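Long-range contact in putative glycosidase ph117-related (Bacteroides thetaiotaomicron, PDB 5A7V), which is a putative family GH130 enzyme that binds mannose in its pocket and probably cleaves beta-linked mannosides, as mannooligosaccharide phosphorylases do: residues 34-44 against 323-334. Sequence-based numbering, arbitrary orientation.
Sequences LPDWAFGGFER and TRLDEPFFRPMD
A water joins the two backbones where Phe42 faces Phe329, accepting from Phe42 N at 2.9 Å and donating to Phe329 O at 2.8 Å; it bridges loops whose N-H and C=O lie too far apart to hydrogen-bond directly. Further toward the C-terminal end of both segments, the guanidinium of Arg44 lies flat on the Phe330 ring, planes 16° and centres 4.2 Å apart, a cation-pi stack, while Met333 CB covers the opposite face. Arginine suits this slot because its flat cation can be sandwiched while its edge meets polar groups: NH2 lies 2.9 Å from Arg331 O, and Glu337 and Asp384 form salt bridges to NE and NH1. Back beside the water, where flat phenylalanine rings suit the buried middle, Phe42 CD1 lies at the edge of the Phe329 ring, 3.6 Å from Phe329 CE2, planes inclined at 52°. Toward the other end, Leu325 (chi1 -51°, CG beside its backbone N) has a branched apolar tip that fits between Pro35 and Trp37: CD2 presses tightly on Pro35 CD (3.4 Å) and reaches Trp37 CH2, while Trp37 CZ2 touches Thr323 CG2. On the flank of the expected GH130 beta-propeller, Phe330 about 13 Å from bound mannose, the N-terminal loop follows the chain leaving strand 320-324; Phe329 reaches strands 283-291 and 306-314, Phe42 and Phe330 strand 347-355.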
ATOM      1  N   LEU A  34      18.488   9.188   8.202  1.00 12.85           N
ATOM      2  CA  LEU A  34      17.927   7.843   8.380  1.00 11.73           C
ATOM      3  C   LEU A  34      18.852   6.940   9.160  1.00 12.21           C
ATOM      4  O   LEU A  34      20.067   7.046   9.019  1.00 15.49           O
ATOM      5  CB  LEU A  34      17.626   7.223   7.023  1.00 13.64           C
ATOM      6  CG  LEU A  34      16.596   7.901   6.121  1.00 13.93           C
ATOM      7  CD1 LEU A  34      16.563   7.257   4.725  1.00 17.07           C
ATOM      8  CD2 LEU A  34      15.243   7.875   6.805  1.00 16.45           C
ATOM      9  N   PRO A  35      18.286   6.016   9.959  1.00 12.87           N
ATOM     10  CA  PRO A  35      19.161   4.956  10.514  1.00 12.94           C
ATOM     11  C   PRO A  35      19.655   4.022   9.389  1.00 12.09           C
ATOM     12  O   PRO A  35      19.065   3.999   8.273  1.00 13.12           O
ATOM     13  CB  PRO A  35      18.254   4.234  11.486  1.00 15.33           C
ATOM     14  CG  PRO A  35      16.882   4.591  11.127  1.00 17.23           C
ATOM     15  CD  PRO A  35      16.865   5.796  10.258  1.00 13.45           C
ATOM     16  N   ASP A  36      20.705   3.253   9.701  1.00 13.91           N
ATOM     17  CA  ASP A  36      21.362   2.389   8.707  0.50 14.64           C
ATOM     18  C   ASP A  36      20.429   1.323   8.098  1.00 12.85           C
ATOM     19  O   ASP A  36      20.676   0.840   6.986  1.00 14.62           O
ATOM     20  CB  ASP A  36      22.579   1.745   9.373  0.50 18.15           C
ATOM     21  CG  ASP A  36      23.467   0.973   8.411  0.50 23.87           C
ATOM     22  OD1 ASP A  36      23.832   1.487   7.337  0.50 29.30           O
ATOM     23  OD2 ASP A  36      23.828  -0.172   8.766  0.50 31.78           O
ATOM     24  N   TRP A  37      19.400   0.928   8.842  1.00 11.22           N
ATOM     25  CA  TRP A  37      18.490  -0.176   8.428  1.00 10.89           C
ATOM     26  C   TRP A  37      17.375   0.242   7.485  1.00 10.21           C
ATOM     27  O   TRP A  37      16.698  -0.582   6.898  1.00 11.43           O
ATOM     28  CB  TRP A  37      17.904  -0.877   9.661  1.00 11.40           C
ATOM     29  CG  TRP A  37      17.143   0.013  10.591  1.00 10.54           C
ATOM     30  CD1 TRP A  37      17.619   0.579  11.736  1.00 12.11           C
ATOM     31  CD2 TRP A  37      15.776   0.456  10.456  1.00  9.30           C
ATOM     32  NE1 TRP A  37      16.636   1.335  12.338  1.00 12.40           N
ATOM     33  CE2 TRP A  37      15.499   1.300  11.567  1.00 10.36           C
ATOM     34  CE3 TRP A  37      14.763   0.198   9.543  1.00  9.84           C
ATOM     35  CZ2 TRP A  37      14.249   1.887  11.747  1.00 10.79           C
ATOM     36  CZ3 TRP A  37      13.521   0.756   9.742  1.00 10.41           C
ATOM     37  CH2 TRP A  37      13.277   1.636  10.829  1.00 10.10           C
ATOM     38  N   ALA A  38      17.146   1.571   7.392  1.00 10.15           N
ATOM     39  CA  ALA A  38      15.992   2.090   6.670  1.00  9.94           C
ATOM     40  C   ALA A  38      16.249   2.303   5.177  1.00  9.30           C
ATOM     41  O   ALA A  38      17.333   2.677   4.750  1.00 11.40           O
ATOM     42  CB  ALA A  38      15.556   3.420   7.287  1.00 10.41           C
ATOM     43  N   PHE A  39      15.222   2.047   4.395  1.00  8.80           N
ATOM     44  CA  PHE A  39      15.281   2.321   2.945  1.00  9.21           C
ATOM     45  C   PHE A  39      15.182   3.818   2.660  1.00  9.74           C
ATOM     46  O   PHE A  39      14.374   4.515   3.249  1.00 11.29           O
ATOM     47  CB  PHE A  39      14.119   1.604   2.192  1.00  9.54           C
ATOM     48  CG  PHE A  39      14.212   0.108   2.221  1.00  9.68           C
ATOM     49  CD1 PHE A  39      13.787  -0.598   3.322  1.00 10.57           C
ATOM     50  CD2 PHE A  39      14.719  -0.606   1.143  1.00 10.10           C
ATOM     51  CE1 PHE A  39      13.900  -2.000   3.355  1.00 11.08           C
ATOM     52  CE2 PHE A  39      14.843  -1.993   1.190  1.00 11.33           C
ATOM     53  CZ  PHE A  39      14.438  -2.673   2.306  1.00 11.66           C
ATOM     54  N   GLY A  40      15.963   4.275   1.671  1.00  9.76           N
ATOM     55  CA  GLY A  40      15.841   5.654   1.214  1.00  9.84           C
ATOM     56  C   GLY A  40      17.141   6.402   1.181  1.00 10.43           C
ATOM     57  O   GLY A  40      18.186   5.880   1.572  1.00 11.75           O
ATOM     58  N   GLY A  41      17.098   7.667   0.743  1.00 10.42           N
ATOM     59  CA  GLY A  41      15.865   8.335   0.315  1.00  9.94           C
ATOM     60  C   GLY A  41      15.347   7.914  -1.058  1.00  9.07           C
ATOM     61  O   GLY A  41      16.112   7.361  -1.863  1.00 11.50           O
ATOM     62  N   PHE A  42      14.048   8.137  -1.271  1.00  9.84           N
ATOM     63  CA  PHE A  42      13.387   7.906  -2.550  1.00  9.82           C
ATOM     64  C   PHE A  42      13.207   9.234  -3.275  1.00 10.60           C
ATOM     65  O   PHE A  42      12.421  10.091  -2.823  1.00 12.92           O
ATOM     66  CB  PHE A  42      12.052   7.224  -2.341  1.00 10.37           C
ATOM     67  CG  PHE A  42      12.152   5.813  -1.791  1.00  9.51           C
ATOM     68  CD1 PHE A  42      12.348   5.569  -0.438  1.00  9.97           C
ATOM     69  CD2 PHE A  42      12.016   4.720  -2.647  1.00  9.78           C
ATOM     70  CE1 PHE A  42      12.421   4.277   0.041  1.00 10.63           C
ATOM     71  CE2 PHE A  42      12.074   3.421  -2.164  1.00 10.70           C
ATOM     72  CZ  PHE A  42      12.275   3.186  -0.823  1.00 10.89           C
ATOM     73  N   GLU A  43      13.885   9.388  -4.416  1.00 10.88           N
ATOM     74  CA  GLU A  43      13.876  10.632  -5.144  1.00 12.63           C
ATOM     75  C   GLU A  43      12.842  10.571  -6.266  1.00 12.31           C
ATOM     76  O   GLU A  43      12.827   9.641  -7.077  1.00 12.60           O
ATOM     77  CB  GLU A  43      15.265  10.897  -5.696  1.00 15.68           C
ATOM     78  CG  GLU A  43      15.410  12.195  -6.450  1.00 21.02           C
ATOM     79  CD  GLU A  43      16.842  12.541  -6.813  1.00 30.21           C
ATOM     80  OE1 GLU A  43      17.809  11.904  -6.371  1.00 34.69           O
ATOM     81  OE2 GLU A  43      16.991  13.518  -7.534  1.00 40.08           O
ATOM     82  N   ARG A  44      11.986  11.589  -6.346  1.00 12.46           N
ATOM     83  CA  ARG A  44      11.012  11.731  -7.420  1.00 12.20           C
ATOM     84  C   ARG A  44      11.763  12.139  -8.693  1.00 14.00           C
ATOM     85  O   ARG A  44      12.506  13.135  -8.680  1.00 17.96           O
ATOM     86  CB  ARG A  44      10.029  12.819  -7.046  1.00 11.40           C
ATOM     87  CG  ARG A  44       9.178  12.526  -5.807  1.00 10.96           C
ATOM     88  CD  ARG A  44       8.603  13.840  -5.249  1.00 11.34           C
ATOM     89  NE  ARG A  44       7.820  13.732  -4.015  1.00 10.76           N
ATOM     90  CZ  ARG A  44       8.346  13.674  -2.782  1.00 10.13           C
ATOM     91  NH1 ARG A  44       9.652  13.698  -2.598  1.00 10.56           N
ATOM     92  NH2 ARG A  44       7.542  13.647  -1.748  1.00 11.07           N
ATOM     93  N   THR A 323      12.022  -0.854  16.587  1.00  8.48           N
ATOM     94  CA  THR A 323      12.107   0.613  16.509  1.00  8.04           C
ATOM     95  C   THR A 323      11.336   1.077  15.290  1.00  8.15           C
ATOM     96  O   THR A 323      10.949   0.287  14.406  1.00  9.46           O
ATOM     97  CB  THR A 323      13.576   1.073  16.444  1.00  9.29           C
ATOM     98  OG1 THR A 323      13.625   2.520  16.530  1.00 10.36           O
ATOM     99  CG2 THR A 323      14.297   0.590  15.209  1.00 11.47           C
ATOM    100  N   ARG A 324      11.092   2.396  15.260  1.00  8.21           N
ATOM    101  CA  ARG A 324      10.514   3.058  14.104  1.00  8.06           C
ATOM    102  C   ARG A 324      11.137   4.425  13.925  1.00  8.56           C
ATOM    103  O   ARG A 324      11.700   4.981  14.867  1.00 10.36           O
ATOM    104  CB  ARG A 324       8.986   3.159  14.191  1.00  8.47           C
ATOM    105  CG  ARG A 324       8.456   3.934  15.389  1.00  9.11           C
ATOM    106  CD  ARG A 324       6.950   4.079  15.376  1.00 10.43           C
ATOM    107  NE  ARG A 324       6.393   3.976  16.739  1.00  9.78           N
ATOM    108  CZ  ARG A 324       5.101   3.923  17.022  1.00  9.41           C
ATOM    109  NH1 ARG A 324       4.201   4.291  16.123  1.00  9.50           N
ATOM    110  NH2 ARG A 324       4.688   3.569  18.210  1.00 10.43           N
ATOM    111  N   LEU A 325      11.061   4.944  12.701  1.00  8.44           N
ATOM    112  CA  LEU A 325      11.542   6.317  12.458  1.00  8.21           C
ATOM    113  C   LEU A 325      10.725   7.331  13.243  1.00  8.46           C
ATOM    114  O   LEU A 325       9.521   7.199  13.332  1.00  9.32           O
ATOM    115  CB  LEU A 325      11.450   6.688  10.969  1.00  7.89           C
ATOM    116  CG  LEU A 325      12.057   5.717   9.970  1.00  8.65           C
ATOM    117  CD1 LEU A 325      11.847   6.215   8.543  1.00 10.14           C
ATOM    118  CD2 LEU A 325      13.518   5.480  10.287  1.00 10.40           C
ATOM    119  N   ASP A 326      11.391   8.372  13.771  1.00  9.58           N
ATOM    120  CA  ASP A 326      10.682   9.421  14.524  1.00  9.54           C
ATOM    121  C   ASP A 326      10.008  10.463  13.642  1.00  8.56           C
ATOM    122  O   ASP A 326       9.079  11.147  14.098  1.00 11.71           O
ATOM    123  CB  ASP A 326      11.641  10.055  15.529  1.00 10.67           C
ATOM    124  CG  ASP A 326      11.876   9.153  16.750  1.00 14.71           C
ATOM    125  OD1 ASP A 326      10.944   8.424  17.170  1.00 17.25           O
ATOM    126  OD2 ASP A 326      13.026   9.105  17.224  1.00 20.10           O
ATOM    127  N   GLU A 327      10.499  10.598  12.415  1.00  8.64           N
ATOM    128  CA  GLU A 327      10.050  11.571  11.405  1.00  8.58           C
ATOM    129  C   GLU A 327       9.740  10.769  10.148  1.00  8.34           C
ATOM    130  O   GLU A 327      10.403   9.762   9.882  1.00  9.09           O
ATOM    131  CB  GLU A 327      11.141  12.596  11.083  1.00 10.76           C
ATOM    132  CG  GLU A 327      11.731  13.331  12.299  1.00 14.15           C
ATOM    133  CD  GLU A 327      10.779  14.183  12.996  1.00 15.45           C
ATOM    134  OE1 GLU A 327       9.722  14.496  12.439  1.00 18.77           O
ATOM    135  OE2 GLU A 327      11.141  14.627  14.124  1.00 22.81           O
ATOM    136  N   PRO A 328       8.781  11.205   9.340  1.00  8.34           N
ATOM    137  CA  PRO A 328       8.503  10.454   8.110  1.00  8.73           C
ATOM    138  C   PRO A 328       9.659  10.570   7.156  1.00  8.32           C
ATOM    139  O   PRO A 328      10.299  11.605   7.066  1.00  9.97           O
ATOM    140  CB  PRO A 328       7.240  11.114   7.565  1.00  9.61           C
ATOM    141  CG  PRO A 328       7.294  12.553   8.073  1.00  9.62           C
ATOM    142  CD  PRO A 328       7.977  12.449   9.426  1.00  8.80           C
ATOM    143  N   PHE A 329       9.908   9.504   6.382  1.00  7.81           N
ATOM    144  CA  PHE A 329      10.996   9.526   5.371  1.00  8.10           C
ATOM    145  C   PHE A 329      10.522  10.105   4.019  1.00  8.09           C
ATOM    146  O   PHE A 329      11.346  10.488   3.178  1.00  8.94           O
ATOM    147  CB  PHE A 329      11.647   8.136   5.136  1.00  9.25           C
ATOM    148  CG  PHE A 329      10.775   7.127   4.394  1.00  7.95           C
ATOM    149  CD1 PHE A 329       9.777   6.435   5.023  1.00  8.23           C
ATOM    150  CD2 PHE A 329      10.949   6.950   3.036  1.00  8.86           C
ATOM    151  CE1 PHE A 329       8.963   5.538   4.331  1.00  8.63           C
ATOM    152  CE2 PHE A 329      10.160   6.054   2.338  1.00  8.41           C
ATOM    153  CZ  PHE A 329       9.186   5.336   2.972  1.00  8.80           C
ATOM    154  N   PHE A 330       9.204  10.166   3.843  1.00  7.96           N
ATOM    155  CA  PHE A 330       8.581  10.564   2.561  1.00  8.08           C
ATOM    156  C   PHE A 330       7.259  11.187   2.966  1.00  8.45           C
ATOM    157  O   PHE A 330       6.483  10.616   3.740  1.00  9.05           O
ATOM    158  CB  PHE A 330       8.408   9.317   1.678  1.00  8.44           C
ATOM    159  CG  PHE A 330       8.185   9.596   0.205  1.00  8.45           C
ATOM    160  CD1 PHE A 330       9.226  10.010  -0.589  1.00  9.90           C
ATOM    161  CD2 PHE A 330       6.942   9.440  -0.378  1.00  9.54           C
ATOM    162  CE1 PHE A 330       9.033  10.274  -1.941  1.00 10.21           C
ATOM    163  CE2 PHE A 330       6.748   9.701  -1.718  1.00 10.11           C
ATOM    164  CZ  PHE A 330       7.808  10.109  -2.492  1.00 10.26           C
ATOM    165  N   ARG A 331       6.998  12.389   2.439  1.00  8.25           N
ATOM    166  CA  ARG A 331       5.799  13.139   2.838  1.00  8.85           C
ATOM    167  C   ARG A 331       5.340  13.979   1.663  1.00  8.23           C
ATOM    168  O   ARG A 331       6.097  14.162   0.705  1.00  8.93           O
ATOM    169  CB  ARG A 331       6.053  14.003   4.083  1.00  9.40           C
ATOM    170  CG  ARG A 331       7.018  15.148   3.871  1.00  9.17           C
ATOM    171  CD  ARG A 331       7.277  15.868   5.175  1.00 10.86           C
ATOM    172  NE  ARG A 331       8.275  16.922   5.073  1.00 11.13           N
ATOM    173  CZ  ARG A 331       7.998  18.187   4.733  1.00 12.42           C
ATOM    174  NH1 ARG A 331       6.764  18.575   4.477  1.00 13.17           N
ATOM    175  NH2 ARG A 331       8.999  19.041   4.664  1.00 14.14           N
ATOM    176  N   PRO A 332       4.113  14.525   1.746  1.00  8.62           N
ATOM    177  CA  PRO A 332       3.708  15.351   0.602  1.00  9.35           C
ATOM    178  C   PRO A 332       4.596  16.592   0.400  1.00  9.26           C
ATOM    179  O   PRO A 332       4.802  17.384   1.343  1.00 11.05           O
ATOM    180  CB  PRO A 332       2.265  15.760   0.943  1.00  9.88           C
ATOM    181  CG  PRO A 332       1.754  14.571   1.739  1.00  9.88           C
ATOM    182  CD  PRO A 332       2.966  14.235   2.615  1.00  9.58           C
ATOM    183  N   MET A 333       5.122  16.744  -0.806  1.00 10.76           N
ATOM    184  CA  MET A 333       6.000  17.842  -1.174  0.50 11.06           C
ATOM    185  C   MET A 333       5.498  18.592  -2.414  1.00 12.69           C
ATOM    186  O   MET A 333       5.595  19.805  -2.478  1.00 18.09           O
ATOM    187  CB  MET A 333       7.421  17.355  -1.436  0.50 10.50           C
ATOM    188  CG  MET A 333       8.145  16.724  -0.269  0.50  8.86           C
ATOM    189  SD  MET A 333       8.487  17.762   1.113  0.50  8.63           S
ATOM    190  CE  MET A 333       9.709  18.863   0.375  0.50  8.26           C
ATOM    191  N   ASP A 334       4.951  17.892  -3.385  1.00 11.68           N
ATOM    192  CA  ASP A 334       4.409  18.490  -4.594  1.00 12.64           C
ATOM    193  C   ASP A 334       2.900  18.768  -4.454  1.00 13.00           C
ATOM    194  O   ASP A 334       2.206  18.184  -3.629  1.00 12.28           O
ATOM    195  CB  ASP A 334       4.703  17.582  -5.802  1.00 13.43           C
ATOM    196  CG  ASP A 334       6.182  17.510  -6.134  1.00 16.20           C
ATOM    197  OD1 ASP A 334       6.995  18.338  -5.647  1.00 23.44           O
ATOM    198  OD2 ASP A 334       6.582  16.645  -6.931  1.00 19.14           O
TER
HETATM  199  O   HOH W   1      12.645   9.598   0.857  1.00 11.06           O